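Local coordinates for protein hydrolase, HAD superfamily, subfamily III A (Legionella pneumophila, PDB 3N1U) that probably hydrolyses the phosphate ester of 3-deoxy-D-manno-octulosonate 8-phosphate, a step of lipopolysaccharide biosynthesis, with a divalent metal such as magnesium as cofactor, at residues A[27-32]-A[114-119]. Residues are numbered along the deposited sequence; the frame is centred on the assembly and turned at random.
Sequences DGVLSD and AYIGDD. With CA (calcium ion), chain B.
D27 and D118 meet through a shared calcium ion: the backbone O of D27 binds it at 2.4 Å, and OD1 of D118 at 2.2 Å. This common ligation brings the two oxygens within 3.3 Å of each other without a hydrogen bond. Three waters and D25 complete the six ligands. Only one oxygen of the D118 carboxylate grips the metal; the other, OD2, accepts a hydrogen bond of 2.7 Å from metal-bound water 1 and another from Q50 of a second subunit, which should fix the rotation of the group. The carboxylate of D27 ends away from 114-119, where OD1 forms a salt bridge with K45.

Away from the metal the contact is apolar. V29 forks over the end of strand 113-117: CG1, anti to its backbone N (chi1 172°), lies 3.7 Å from CG2 of I116, while CG2 rests on the backbone, 3.5 Å from C of G117, and also touches CB of D118. V159 of helix 158-169 packs on both V29 and I116.

Within 27-32 the turn is tied by G28 N donating to S31 OG (2.9 Å, N-H...O angle 163°).

Two neighbouring parallel strands thus deliver metal ligands from their C-terminal ends, D25, D27 and V29 after 21-24 fitting the HAD DxDx(T/V) motif and 113-117 leading into D118, as at the C-terminal edge of the Rossmann-like sheet of HAD phosphatases.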
loop_
_atom_site.group_PDB
_atom_site.type_symbol
_atom_site.label_atom_id
_atom_site.label_comp_id
_atom_site.label_asym_id
_atom_site.label_seq_id
_atom_site.Cartn_x
_atom_site.Cartn_y
_atom_site.Cartn_z
ATOM N N ASP A 27 9.267 1.656 -13.571
ATOM C CA ASP A 27 8.137 0.979 -12.962
ATOM C C ASP A 27 8.592 -0.278 -12.244
ATOM O O ASP A 27 9.197 -1.132 -12.897
ATOM C CB ASP A 27 7.164 0.563 -14.063
ATOM C CG ASP A 27 6.500 1.753 -14.721
ATOM O OD1 ASP A 27 5.605 2.371 -14.092
ATOM O OD2 ASP A 27 6.857 2.073 -15.850
ATOM N N GLY A 28 8.303 -0.397 -10.944
ATOM C CA GLY A 28 8.744 -1.588 -10.164
ATOM C C GLY A 28 10.065 -1.359 -9.412
ATOM O O GLY A 28 10.472 -2.178 -8.529
ATOM N N VAL A 29 10.742 -0.259 -9.752
ATOM C CA VAL A 29 12.049 0.070 -9.158
ATOM C C VAL A 29 12.022 1.443 -8.487
ATOM O O VAL A 29 12.217 1.550 -7.284
ATOM C CB VAL A 29 13.219 -0.064 -10.208
ATOM C CG1 VAL A 29 14.591 0.487 -9.643
ATOM C CG2 VAL A 29 13.369 -1.528 -10.682
ATOM N N LEU A 30 11.747 2.492 -9.258
ATOM C CA LEU A 30 11.474 3.787 -8.656
ATOM C C LEU A 30 9.995 3.875 -8.200
ATOM O O LEU A 30 9.638 4.727 -7.397
ATOM C CB LEU A 30 11.821 4.893 -9.650
ATOM C CG LEU A 30 13.372 5.102 -9.788
ATOM C CD1 LEU A 30 13.637 6.008 -10.979
ATOM C CD2 LEU A 30 13.955 5.773 -8.524
ATOM N N SER A 31 9.143 2.959 -8.713
ATOM C CA SER A 31 7.781 2.804 -8.188
ATOM C C SER A 31 7.580 1.458 -7.574
ATOM O O SER A 31 8.435 0.549 -7.779
ATOM C CB SER A 31 6.782 3.019 -9.317
ATOM O OG SER A 31 6.694 1.849 -10.161
ATOM N N ASP A 32 6.414 1.294 -6.887
ATOM C CA ASP A 32 5.933 0.021 -6.376
ATOM C C ASP A 32 5.571 -0.928 -7.452
ATOM O O ASP A 32 5.239 -2.100 -7.171
ATOM C CB ASP A 32 4.590 0.175 -5.519
ATOM C CG ASP A 32 3.620 1.291 -6.054
ATOM O OD1 ASP A 32 3.638 1.638 -7.257
ATOM O OD2 ASP A 32 2.844 1.898 -5.227
ATOM N N ALA A 114 26.365 1.197 -12.400
ATOM C CA ALA A 114 25.440 0.331 -11.675
ATOM C C ALA A 114 24.091 0.390 -12.378
ATOM O O ALA A 114 23.764 1.415 -13.021
ATOM C CB ALA A 114 25.335 0.790 -10.157
ATOM N N TYR A 115 23.275 -0.672 -12.226
ATOM C CA TYR A 115 21.957 -0.742 -12.821
ATOM C C TYR A 115 21.044 -1.499 -11.859
ATOM O O TYR A 115 21.434 -2.579 -11.322
ATOM C CB TYR A 115 21.994 -1.522 -14.174
ATOM C CG TYR A 115 20.642 -1.463 -14.874
ATOM C CD1 TYR A 115 19.554 -2.230 -14.447
ATOM C CD2 TYR A 115 20.438 -0.601 -15.941
ATOM C CE1 TYR A 115 18.323 -2.161 -15.104
ATOM C CE2 TYR A 115 19.231 -0.527 -16.581
ATOM C CZ TYR A 115 18.179 -1.307 -16.161
ATOM O OH TYR A 115 16.983 -1.190 -16.830
ATOM N N ILE A 116 19.890 -0.912 -11.559
ATOM C CA ILE A 116 18.909 -1.509 -10.663
ATOM C C ILE A 116 17.574 -1.749 -11.428
ATOM O O ILE A 116 17.003 -0.842 -12.066
ATOM C CB ILE A 116 18.770 -0.699 -9.336
ATOM C CG1 ILE A 116 17.820 -1.428 -8.356
ATOM C CG2 ILE A 116 18.326 0.779 -9.616
ATOM C CD1 ILE A 116 17.811 -0.796 -6.925
ATOM N N GLY A 117 17.150 -2.999 -11.388
ATOM C CA GLY A 117 16.095 -3.499 -12.266
ATOM C C GLY A 117 15.132 -4.411 -11.499
ATOM O O GLY A 117 15.427 -4.839 -10.383
ATOM N N ASP A 118 14.027 -4.780 -12.132
ATOM C CA ASP A 118 13.090 -5.768 -11.528
ATOM C C ASP A 118 12.549 -6.874 -12.481
ATOM O O ASP A 118 11.925 -7.844 -12.015
ATOM C CB ASP A 118 11.893 -5.011 -10.931
ATOM C CG ASP A 118 10.905 -4.551 -11.994
ATOM O OD1 ASP A 118 11.258 -3.772 -12.935
ATOM O OD2 ASP A 118 9.718 -4.941 -11.855
ATOM N N ASP A 119 12.724 -6.730 -13.811
ATOM C CA ASP A 119 12.041 -7.657 -14.747
ATOM C C ASP A 119 12.988 -8.073 -15.908
ATOM O O ASP A 119 14.125 -7.552 -16.022
ATOM C CB ASP A 119 10.669 -7.092 -15.240
ATOM C CG ASP A 119 9.623 -8.206 -15.510
ATOM O OD1 ASP A 119 10.026 -9.336 -15.872
ATOM O OD2 ASP A 119 8.396 -7.945 -15.379
HETATM CA CA CA B . 10.345 -2.487 -14.460
HETATM O O HOH W 1 8.626 -4.146 -14.231
HETATM O O HOH W 2 9.103 -1.677 -16.341
HETATM O O HOH W 3 11.647 -3.645 -16.165
#